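Local structure of glutathione S-transferase (Pseudomonas fluorescens, 3M3M) at residues Lys5-Tyr10 against Val57-Asp62; Tyr16-Met21 against Asn70-Phe75; Ala48-Gly53 against Cys65-Asn70. The protein probably acts as a glutathione transferase, an enzyme that joins the thiol of glutathione to electrophilic compounds, and is seen here with glutathione bound. All blocks are in the same frame, centred on the assembly; numbering follows the deposited sequence.

Contact 1. Residues Lys5-Tyr10 against Val57-Asp62; sequences KVYGDY and VLELED
E59 OE1 is gripped by two donors: Y7 OH, at 3.0 Å, and the ammonium group of K49, which reaches it as a salt bridge from the loop ahead of strand 57-60. The hydroxyl meets this oxygen from above the carboxylate plane, about 40° out of it. Y7 OH is an acceptor as well, because K5 NZ donates to it over 3.1 Å. K5 is extended along its whole length, which carries NZ level with the tyrosine hydroxyl. From there NZ also donates to a water, and the same water donates to E59 OE2 at 2.6 Å. Lysine and glutamate are thus joined through solvent, with K5 NZ and E59 OE2 themselves 4.9 Å apart. The Y7 ring turns its CD2-CE2 edge to the other strand, and V57 O and E59 CB both lie in its plane; CE2 is 3.9 Å from E59 CB. The backbones pair antiparallel, K5 with E59 and Y7 with V57 as hydrogen-bonded pairs, V6 with L58 as the non-hydrogen-bonded pair between them. E59 N to K5 O is the shortest of these bonds, 2.7 Å and straight at 179°. On the opposite face V6 CG2 meets L58 CD1 at 4.1 Å, where helices 13-24 and 69-77 pack on the sheet of this thioredoxin-like domain. A phenylalanine in place of Y7 would probably keep the ring packing but cost E59 OE1 one of these two donors and K5 NZ the hydroxyl it donates to. The chemistry implies two unlike faces: an apolar one buried under helices, and one where two lysines probably balance the charge of E59 and the Y7 hydroxyl, accepting from K5 and donating to E59, stands between the two.

Contact 2. Residues Tyr16-Met21 against Asn70-Phe75; sequences YKIKLM and NAILNF
L73 points its CD2 methyl into the side of helix 16-21, where it touches K17 O and M21 CB, the latter at 3.6 Å, and lies 3.9 Å from I18 CD1. The two helical segments run nearly parallel, 13° apart with axes 9.6 Å from each other, and this one methyl meets K17 and M21, four residues apart. M21, a selenomethionine, crosses L73 obliquely; its chain bends beyond CG, and SE as well as CB and CG borders the same methyl. I18 and I72 stand at about a right angle, with I18 CD1 set against I72 CG2 at 3.6 Å. The second torsion of I18 (chi2 -45°) places this CD1 methyl, which touches both I72 CG2 and L73 CD2. At the N-terminal end the contact turns polar. An extended K17 reaches over to N70 and donates from NZ to N70 OD1 over 3.2 Å, arriving from above the amide plane. E100 of helix 87-117 takes both groups, its OE2 in a salt bridge with K17 NZ and its OE1 as acceptor for N70 ND2. K17 NZ also bonds S69 OG of the glutathione site. The chemistry implies a buried lysine whose charge is probably offset by E100, joining helices 13-24 and 69-77 to helix 87-117 beside the sodium and glutathione.

Contact 3. Residues Ala48-Gly53 against Cys65-Asn70; sequences AKNPNG and CLWESN. With NA (sodium ion), chain C; GSH (glutathione), chain B.
An asparagine amide lies almost flat on a tryptophan: N50 OD1 sits 3.1 Å above the plane of the W67 indole, over its centre, and the amide and ring planes are only 16° apart. N50 CB adds a CH-pi contact over the five-membered ring. The oxygen above the ring has a donor of its own, N52 N at 2.8 Å, which makes an Asx turn inside the type I turn N50-G53. N50 ND2 goes to K54 O, so the amide is fixed at both ends. W67 CG stands between its backbone N and carbonyl carbon (chi1 42°), which starts the indole off toward the turn. The P51 and W67 side chains cross at about a right angle, with P51 CD 3.6 Å from W67 NE1. C65 SG rests 3.8 Å from K49 CB, and a water links K49 O to C65 O. A second water accepts from N50 ND2 and N52 ND2 and donates to E68 OE2 at 2.9 Å, connecting the turn with the ligand site. There E68 accepts from glutathione N1 through OE1 at 2.7 Å and shares the sodium ion with glutathione O12. The ligand's gamma-glutamyl carboxylate is held by S69 twice, N to O11 at 2.8 Å and OG to O12 at 2.7 Å. This Glu-Ser pair binds the gamma-glutamyl group as in other glutathione transferases. E68 is the N-cap residue of helix 69-77, so the ligand's carboxylate, bonded to S69 N at the helix start, probably also gains from the helix dipole. The contact thus packs the loop between helix 44-47 and strand 57-60 against edge strand 65-67, where that strand turns into helix 69-77 and the E68 side chain touches Q101 of helix 87-117.

How the contacts relate
From the N terminus, strand 4-8 leads into helix 13-24, and the chain later returns through the loop at 48-53, strand 57-60, strand 65-67 and helix 69-77. Contact 1 closes the first loop, bringing 57-62 back beside 5-10; contact 2 closes a second, setting 70-75 beside 16-21; contact 3 closes a short one, 65-70 beside 48-53. Contacts 1 and 2 cross, as do 1 and 3, while contact 3 is nested inside contact 2 and shares N70 with it. Strands 57-60 and 65-67 are sheet neighbours, joining contacts 1 and 3. L58 against I72 and V6 against I18 press the sheet onto the helix pair, and K17 with S69 ties that pair to the glutathione site.

Contact 1. Residues Lys5-Tyr10 against Val57-Asp62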
loop_
_atom_site.group_PDB
_atom_site.type_symbol
_atom_site.label_atom_id
_atom_site.label_comp_id
_atom_site.label_asym_id
_atom_site.label_seq_id
_atom_site.Cartn_x
_atom_site.Cartn_y
_atom_site.Cartn_z
ATOM N N LYS A 5 4.915 11.412 -13.070
ATOM C CA LYS A 5 5.044 12.303 -11.951
ATOM C C LYS A 5 4.059 11.783 -10.887
ATOM O O LYS A 5 2.910 11.533 -11.231
ATOM C CB LYS A 5 4.680 13.751 -12.347
ATOM C CG LYS A 5 4.741 14.737 -11.173
ATOM C CD LYS A 5 4.509 16.172 -11.714
ATOM C CE LYS A 5 4.616 17.202 -10.618
ATOM N NZ LYS A 5 4.287 18.598 -11.189
ATOM N N VAL A 6 4.564 11.573 -9.682
ATOM C CA VAL A 6 3.699 11.095 -8.558
ATOM C C VAL A 6 3.517 12.230 -7.637
ATOM O O VAL A 6 4.494 12.846 -7.196
ATOM C CB VAL A 6 4.419 9.933 -7.771
ATOM C CG1 VAL A 6 3.540 9.508 -6.570
ATOM C CG2 VAL A 6 4.787 8.701 -8.733
ATOM N N TYR A 7 2.257 12.502 -7.277
ATOM C CA TYR A 7 1.978 13.355 -6.178
ATOM C C TYR A 7 1.802 12.486 -4.950
ATOM O O TYR A 7 0.921 11.606 -4.938
ATOM C CB TYR A 7 0.667 14.102 -6.458
ATOM C CG TYR A 7 0.832 15.060 -7.612
ATOM C CD1 TYR A 7 1.124 16.423 -7.403
ATOM C CD2 TYR A 7 0.666 14.594 -8.941
ATOM C CE1 TYR A 7 1.346 17.303 -8.459
ATOM C CE2 TYR A 7 0.869 15.488 -10.041
ATOM C CZ TYR A 7 1.191 16.816 -9.781
ATOM O OH TYR A 7 1.353 17.704 -10.869
ATOM N N GLY A 8 2.577 12.728 -3.884
ATOM C CA GLY A 8 2.589 11.727 -2.811
ATOM C C GLY A 8 3.294 12.222 -1.560
ATOM O O GLY A 8 3.885 13.335 -1.548
ATOM N N ASP A 9 3.256 11.375 -0.523
ATOM C CA ASP A 9 3.973 11.557 0.722
ATOM C C ASP A 9 4.681 10.229 0.943
ATOM O O ASP A 9 4.061 9.198 1.060
ATOM C CB ASP A 9 2.985 11.892 1.793
ATOM C CG ASP A 9 3.609 11.975 3.255
ATOM O OD1 ASP A 9 4.785 11.629 3.481
ATOM O OD2 ASP A 9 2.831 12.500 4.143
ATOM N N TYR A 10 6.018 10.215 1.010
ATOM C CA TYR A 10 6.664 8.910 1.207
ATOM C C TYR A 10 6.236 8.169 2.443
ATOM O O TYR A 10 6.316 6.912 2.444
ATOM C CB TYR A 10 8.211 9.056 1.259
ATOM C CG TYR A 10 8.829 9.444 -0.041
ATOM C CD1 TYR A 10 8.740 8.601 -1.151
ATOM C CD2 TYR A 10 9.493 10.697 -0.183
ATOM C CE1 TYR A 10 9.362 8.959 -2.383
ATOM C CE2 TYR A 10 10.106 11.072 -1.416
ATOM C CZ TYR A 10 10.008 10.200 -2.492
ATOM O OH TYR A 10 10.647 10.531 -3.698
ATOM N N VAL A 57 -1.491 10.308 -6.591
ATOM C CA VAL A 57 -1.929 10.550 -7.963
ATOM C C VAL A 57 -0.734 10.309 -8.873
ATOM O O VAL A 57 0.397 10.691 -8.537
ATOM C CB VAL A 57 -2.356 12.002 -8.109
ATOM C CG1 VAL A 57 -2.829 12.216 -9.643
ATOM C CG2 VAL A 57 -3.562 12.284 -7.181
ATOM N N LEU A 58 -0.962 9.666 -10.021
ATOM C CA LEU A 58 0.096 9.444 -11.033
ATOM C C LEU A 58 -0.327 10.298 -12.213
ATOM O O LEU A 58 -1.435 10.162 -12.757
ATOM C CB LEU A 58 0.177 7.985 -11.464
ATOM C CG LEU A 58 1.177 7.720 -12.603
ATOM C CD1 LEU A 58 2.546 7.940 -12.061
ATOM C CD2 LEU A 58 1.134 6.291 -13.135
ATOM N N GLU A 59 0.562 11.219 -12.590
ATOM C CA GLU A 59 0.264 12.079 -13.735
ATOM C C GLU A 59 1.173 11.681 -14.898
ATOM O O GLU A 59 2.388 11.535 -14.735
ATOM C CB GLU A 59 0.526 13.545 -13.351
ATOM C CG GLU A 59 0.369 14.501 -14.584
ATOM C CD GLU A 59 0.696 15.932 -14.131
ATOM O OE1 GLU A 59 0.082 16.393 -13.207
ATOM O OE2 GLU A 59 1.561 16.598 -14.721
ATOM N N LEU A 60 0.562 11.428 -16.051
ATOM C CA LEU A 60 1.270 10.988 -17.269
ATOM C C LEU A 60 1.695 12.203 -18.090
ATOM O O LEU A 60 1.283 13.334 -17.840
ATOM C CB LEU A 60 0.345 10.087 -18.135
ATOM C CG LEU A 60 -0.404 8.981 -17.303
ATOM C CD1 LEU A 60 -1.366 8.195 -18.225
ATOM C CD2 LEU A 60 0.567 8.003 -16.547
ATOM N N GLU A 61 2.501 11.929 -19.114
ATOM C CA GLU A 61 3.095 13.012 -19.910
ATOM C C GLU A 61 2.083 13.923 -20.574
ATOM O O GLU A 61 2.318 15.126 -20.674
ATOM C CB GLU A 61 4.038 12.352 -20.927
ATOM C CG GLU A 61 5.144 13.231 -21.462
ATOM C CD GLU A 61 6.186 12.408 -22.296
ATOM O OE1 GLU A 61 6.412 11.199 -21.994
ATOM O OE2 GLU A 61 6.767 12.972 -23.258
ATOM N N ASP A 62 0.900 13.430 -20.928
ATOM C CA ASP A 62 -0.134 14.263 -21.557
ATOM C C ASP A 62 -1.046 14.974 -20.562
ATOM O O ASP A 62 -2.016 15.652 -20.920
ATOM C CB ASP A 62 -0.901 13.453 -22.603
ATOM C CG ASP A 62 -1.765 12.311 -21.980
ATOM O OD1 ASP A 62 -1.841 12.206 -20.716
ATOM O OD2 ASP A 62 -2.373 11.543 -22.761
HETATM O O HOH W 1 2.506 18.799 -13.665
#

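Contact 2. Residues Tyr16-Met21 against Asn70-Phe75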
loop_
_atom_site.group_PDB
_atom_site.type_symbol
_atom_site.label_atom_id
_atom_site.label_comp_id
_atom_site.label_asym_id
_atom_site.label_seq_id
_atom_site.Cartn_x
_atom_site.Cartn_y
_atom_site.Cartn_z
ATOM N N TYR A 16 3.793 4.768 -0.826
ATOM C CA TYR A 16 4.892 3.826 -0.881
ATOM C C TYR A 16 4.668 2.695 -1.906
ATOM O O TYR A 16 5.588 2.273 -2.642
ATOM C CB TYR A 16 5.123 3.224 0.514
ATOM C CG TYR A 16 6.227 2.166 0.524
ATOM C CD1 TYR A 16 7.443 2.319 -0.248
ATOM C CD2 TYR A 16 6.018 0.994 1.283
ATOM C CE1 TYR A 16 8.442 1.282 -0.210
ATOM C CE2 TYR A 16 7.006 -0.045 1.326
ATOM C CZ TYR A 16 8.222 0.159 0.589
ATOM O OH TYR A 16 9.160 -0.873 0.590
ATOM N N LYS A 17 3.413 2.193 -2.031
ATOM C CA LYS A 17 3.135 1.225 -3.066
ATOM C C LYS A 17 3.619 1.672 -4.430
ATOM O O LYS A 17 4.178 0.829 -5.166
ATOM C CB LYS A 17 1.586 1.056 -3.259
ATOM C CG LYS A 17 0.883 0.444 -2.056
ATOM C CD LYS A 17 -0.624 0.667 -2.185
ATOM C CE LYS A 17 -1.319 0.173 -0.924
ATOM N NZ LYS A 17 -2.832 0.364 -1.004
ATOM N N ILE A 18 3.458 2.964 -4.757
ATOM C CA ILE A 18 3.804 3.475 -6.088
ATOM C C ILE A 18 5.341 3.705 -6.189
ATOM O O ILE A 18 5.961 3.353 -7.223
ATOM C CB ILE A 18 3.033 4.747 -6.368
ATOM C CG1 ILE A 18 1.490 4.529 -6.105
ATOM C CG2 ILE A 18 3.249 5.155 -7.824
ATOM C CD1 ILE A 18 0.910 3.205 -6.692
ATOM N N LYS A 19 5.938 4.215 -5.131
ATOM C CA LYS A 19 7.451 4.324 -5.109
ATOM C C LYS A 19 8.026 2.921 -5.360
ATOM O O LYS A 19 8.948 2.727 -6.181
ATOM C CB LYS A 19 7.911 4.844 -3.727
ATOM C CG LYS A 19 9.480 4.922 -3.681
ATOM C CD LYS A 19 9.969 5.150 -2.240
ATOM C CE LYS A 19 11.553 5.096 -2.236
ATOM N NZ LYS A 19 12.056 5.421 -0.828
ATOM N N LEU A 20 7.539 1.944 -4.581
ATOM C CA LEU A 20 8.081 0.570 -4.753
ATOM C C LEU A 20 7.876 0.020 -6.170
ATOM O O LEU A 20 8.821 -0.482 -6.815
ATOM C CB LEU A 20 7.352 -0.368 -3.739
ATOM C CG LEU A 20 7.841 -1.845 -3.729
ATOM C CD1 LEU A 20 9.491 -1.990 -3.685
ATOM C CD2 LEU A 20 7.197 -2.522 -2.461
HETATM N N MSE A 21 6.635 0.159 -6.680
HETATM C CA MSE A 21 6.376 -0.344 -8.066
HETATM C C MSE A 21 7.240 0.329 -9.159
HETATM O O MSE A 21 7.814 -0.383 -10.000
HETATM C CB MSE A 21 4.915 -0.117 -8.372
HETATM C CG MSE A 21 4.431 -0.574 -9.757
HETATM SE SE MSE A 21 4.110 -2.549 -9.736
HETATM C CE MSE A 21 5.929 -3.285 -9.988
ATOM N N ASN A 70 -4.167 1.385 -5.733
ATOM C CA ASN A 70 -4.223 0.017 -6.294
ATOM C C ASN A 70 -4.536 0.007 -7.809
ATOM O O ASN A 70 -4.117 -0.928 -8.504
ATOM C CB ASN A 70 -5.202 -0.867 -5.546
ATOM C CG ASN A 70 -4.693 -1.268 -4.162
ATOM O OD1 ASN A 70 -3.564 -0.996 -3.785
ATOM N ND2 ASN A 70 -5.576 -1.861 -3.369
ATOM N N ALA A 71 -5.221 1.072 -8.302
ATOM C CA ALA A 71 -5.468 1.138 -9.789
ATOM C C ALA A 71 -4.171 1.566 -10.468
ATOM O O ALA A 71 -3.807 1.005 -11.483
ATOM C CB ALA A 71 -6.576 2.176 -10.094
ATOM N N ILE A 72 -3.450 2.440 -9.801
ATOM C CA ILE A 72 -2.108 2.819 -10.343
ATOM C C ILE A 72 -1.170 1.606 -10.408
ATOM O O ILE A 72 -0.477 1.410 -11.432
ATOM C CB ILE A 72 -1.488 3.994 -9.511
ATOM C CG1 ILE A 72 -2.366 5.270 -9.641
ATOM C CG2 ILE A 72 0.006 4.221 -10.026
ATOM C CD1 ILE A 72 -2.047 6.235 -8.443
ATOM N N LEU A 73 -1.165 0.727 -9.407
ATOM C CA LEU A 73 -0.378 -0.489 -9.480
ATOM C C LEU A 73 -0.786 -1.307 -10.706
ATOM O O LEU A 73 0.084 -1.856 -11.423
ATOM C CB LEU A 73 -0.540 -1.350 -8.218
ATOM C CG LEU A 73 0.050 -0.770 -6.908
ATOM C CD1 LEU A 73 -0.285 -1.721 -5.735
ATOM C CD2 LEU A 73 1.610 -0.644 -7.131
ATOM N N ASN A 74 -2.111 -1.446 -10.934
ATOM C CA ASN A 74 -2.509 -2.217 -12.155
ATOM C C ASN A 74 -1.990 -1.590 -13.463
ATOM O O ASN A 74 -1.570 -2.369 -14.398
ATOM C CB ASN A 74 -4.028 -2.340 -12.181
ATOM C CG ASN A 74 -4.530 -3.580 -11.333
ATOM O OD1 ASN A 74 -4.606 -4.694 -11.837
ATOM N ND2 ASN A 74 -4.710 -3.397 -10.053
ATOM N N PHE A 75 -2.097 -0.260 -13.586
ATOM C CA PHE A 75 -1.634 0.417 -14.821
ATOM C C PHE A 75 -0.112 0.157 -15.000
ATOM O O PHE A 75 0.324 -0.188 -16.125
ATOM C CB PHE A 75 -1.833 1.879 -14.653
ATOM C CG PHE A 75 -1.357 2.681 -15.753
ATOM C CD1 PHE A 75 -2.055 2.656 -16.977
ATOM C CD2 PHE A 75 -0.141 3.459 -15.636
ATOM C CE1 PHE A 75 -1.615 3.482 -18.080
ATOM C CE2 PHE A 75 0.272 4.270 -16.758
ATOM C CZ PHE A 75 -0.427 4.193 -17.961
#

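Contact 3. Residues Ala48-Gly53 against Cys65-Asn70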
loop_
_atom_site.group_PDB
_atom_site.type_symbol
_atom_site.label_atom_id
_atom_site.label_comp_id
_atom_site.label_asym_id
_atom_site.label_seq_id
_atom_site.Cartn_x
_atom_site.Cartn_y
_atom_site.Cartn_z
ATOM N N ALA A 48 -8.468 19.126 -9.165
ATOM C CA ALA A 48 -8.501 18.851 -10.610
ATOM C C ALA A 48 -7.771 17.526 -10.958
ATOM O O ALA A 48 -8.052 16.949 -12.011
ATOM C CB ALA A 48 -7.829 20.037 -11.420
ATOM N N LYS A 49 -6.783 17.119 -10.136
ATOM C CA LYS A 49 -6.016 15.932 -10.433
ATOM C C LYS A 49 -6.712 14.691 -9.810
ATOM O O LYS A 49 -6.903 13.654 -10.525
ATOM C CB LYS A 49 -4.604 15.982 -9.907
ATOM C CG LYS A 49 -3.870 17.212 -10.529
ATOM C CD LYS A 49 -2.423 17.386 -10.048
ATOM C CE LYS A 49 -1.858 18.751 -10.742
ATOM N NZ LYS A 49 -1.797 18.590 -12.225
ATOM N N ASN A 50 -7.169 14.876 -8.583
ATOM C CA ASN A 50 -7.999 13.816 -7.976
ATOM C C ASN A 50 -9.124 14.487 -7.215
ATOM O O ASN A 50 -8.943 15.015 -6.152
ATOM C CB ASN A 50 -7.162 12.882 -6.994
ATOM C CG ASN A 50 -8.041 11.831 -6.353
ATOM O OD1 ASN A 50 -9.234 11.782 -6.665
ATOM N ND2 ASN A 50 -7.472 11.026 -5.392
ATOM N N PRO A 51 -10.352 14.418 -7.745
ATOM C CA PRO A 51 -11.523 15.039 -7.119
ATOM C C PRO A 51 -11.844 14.409 -5.797
ATOM O O PRO A 51 -12.530 15.018 -4.961
ATOM C CB PRO A 51 -12.666 14.870 -8.165
ATOM C CG PRO A 51 -12.173 13.730 -8.979
ATOM C CD PRO A 51 -10.647 13.751 -9.009
ATOM N N ASN A 52 -11.311 13.207 -5.544
ATOM C CA ASN A 52 -11.543 12.569 -4.262
ATOM C C ASN A 52 -10.571 13.130 -3.203
ATOM O O ASN A 52 -10.757 12.849 -2.021
ATOM C CB ASN A 52 -11.364 11.022 -4.400
ATOM C CG ASN A 52 -11.934 10.262 -3.227
ATOM O OD1 ASN A 52 -13.032 10.548 -2.790
ATOM N ND2 ASN A 52 -11.218 9.189 -2.757
ATOM N N GLY A 53 -9.587 13.963 -3.597
ATOM C CA GLY A 53 -8.812 14.705 -2.575
ATOM C C GLY A 53 -7.778 13.825 -1.849
ATOM O O GLY A 53 -7.438 14.104 -0.692
ATOM N N CYS A 65 -4.341 12.193 -15.260
ATOM C CA CYS A 65 -4.047 11.862 -13.857
ATOM C C CYS A 65 -4.847 10.632 -13.464
ATOM O O CYS A 65 -6.058 10.626 -13.692
ATOM C CB CYS A 65 -4.470 12.991 -12.922
ATOM S SG CYS A 65 -3.282 14.361 -13.037
ATOM N N LEU A 66 -4.158 9.606 -12.929
ATOM C CA LEU A 66 -4.818 8.357 -12.495
ATOM C C LEU A 66 -4.676 8.381 -10.958
ATOM O O LEU A 66 -3.622 8.737 -10.412
ATOM C CB LEU A 66 -4.053 7.131 -13.046
ATOM C CG LEU A 66 -3.931 7.155 -14.616
ATOM C CD1 LEU A 66 -2.955 6.078 -15.008
ATOM C CD2 LEU A 66 -5.294 6.906 -15.185
ATOM N N TRP A 67 -5.747 8.012 -10.278
ATOM C CA TRP A 67 -5.684 7.953 -8.845
ATOM C C TRP A 67 -6.243 6.573 -8.382
ATOM O O TRP A 67 -6.634 5.762 -9.244
ATOM C CB TRP A 67 -6.424 9.171 -8.212
ATOM C CG TRP A 67 -7.740 9.559 -8.853
ATOM C CD1 TRP A 67 -7.948 10.461 -9.905
ATOM C CD2 TRP A 67 -9.055 9.208 -8.383
ATOM N NE1 TRP A 67 -9.315 10.609 -10.141
ATOM C CE2 TRP A 67 -9.993 9.847 -9.236
ATOM C CE3 TRP A 67 -9.528 8.434 -7.300
ATOM C CZ2 TRP A 67 -11.368 9.727 -9.047
ATOM C CZ3 TRP A 67 -10.918 8.268 -7.136
ATOM C CH2 TRP A 67 -11.805 8.876 -8.040
ATOM N N GLU A 68 -6.216 6.368 -7.063
ATOM C CA GLU A 68 -6.312 5.102 -6.360
ATOM C C GLU A 68 -4.996 4.317 -6.527
ATOM O O GLU A 68 -4.710 3.873 -7.522
ATOM C CB GLU A 68 -7.515 4.296 -6.797
ATOM C CG GLU A 68 -8.833 4.888 -6.321
ATOM C CD GLU A 68 -8.994 4.912 -4.825
ATOM O OE1 GLU A 68 -8.617 3.969 -4.189
ATOM O OE2 GLU A 68 -9.586 5.847 -4.392
ATOM N N SER A 69 -4.281 4.178 -5.432
ATOM C CA SER A 69 -2.997 3.495 -5.438
ATOM C C SER A 69 -3.115 2.128 -6.051
ATOM O O SER A 69 -2.236 1.754 -6.824
ATOM C CB SER A 69 -2.439 3.345 -3.979
ATOM O OG SER A 69 -3.292 2.571 -3.140
ATOM N N ASN A 70 -4.167 1.385 -5.733
ATOM C CA ASN A 70 -4.223 0.017 -6.294
ATOM C C ASN A 70 -4.536 0.007 -7.809
ATOM O O ASN A 70 -4.117 -0.928 -8.504
ATOM C CB ASN A 70 -5.202 -0.867 -5.546
ATOM C CG ASN A 70 -4.693 -1.268 -4.162
ATOM O OD1 ASN A 70 -3.564 -0.996 -3.785
ATOM N ND2 ASN A 70 -5.576 -1.861 -3.369
HETATM NA NA NA C . -6.555 1.953 -4.098
HETATM N N1 GSH B . -8.213 4.420 -1.580
HETATM C CA1 GSH B . -7.087 5.425 -1.732
HETATM C C1 GSH B . -5.833 4.796 -2.346
HETATM O O11 GSH B . -5.125 5.527 -3.097
HETATM O O12 GSH B . -5.540 3.611 -2.028
HETATM C CB1 GSH B . -6.811 5.953 -0.286
HETATM C CG1 GSH B . -5.694 6.941 -0.407
HETATM C CD1 GSH B . -5.572 7.782 0.881
HETATM O OE1 GSH B . -6.413 7.556 1.966
HETATM N N2 GSH B . -4.632 8.769 0.983
HETATM C CA2 GSH B . -4.516 9.549 2.214
HETATM C C2 GSH B . -4.930 10.916 1.884
HETATM O O2 GSH B . -4.563 11.406 0.704
HETATM C CB2 GSH B . -3.019 9.505 2.622
HETATM S SG2 GSH B . -2.489 7.745 3.037
HETATM N N3 GSH B . -5.664 11.618 2.733
HETATM C CA3 GSH B . -5.972 13.014 2.378
HETATM C C3 GSH B . -7.389 13.423 2.740
HETATM O O31 GSH B . -7.689 14.650 2.863
HETATM O O32 GSH B . -8.255 12.542 2.872
HETATM O O HOH W 2 -8.079 12.929 -12.720
HETATM O O HOH W 3 -8.371 8.418 -4.088
#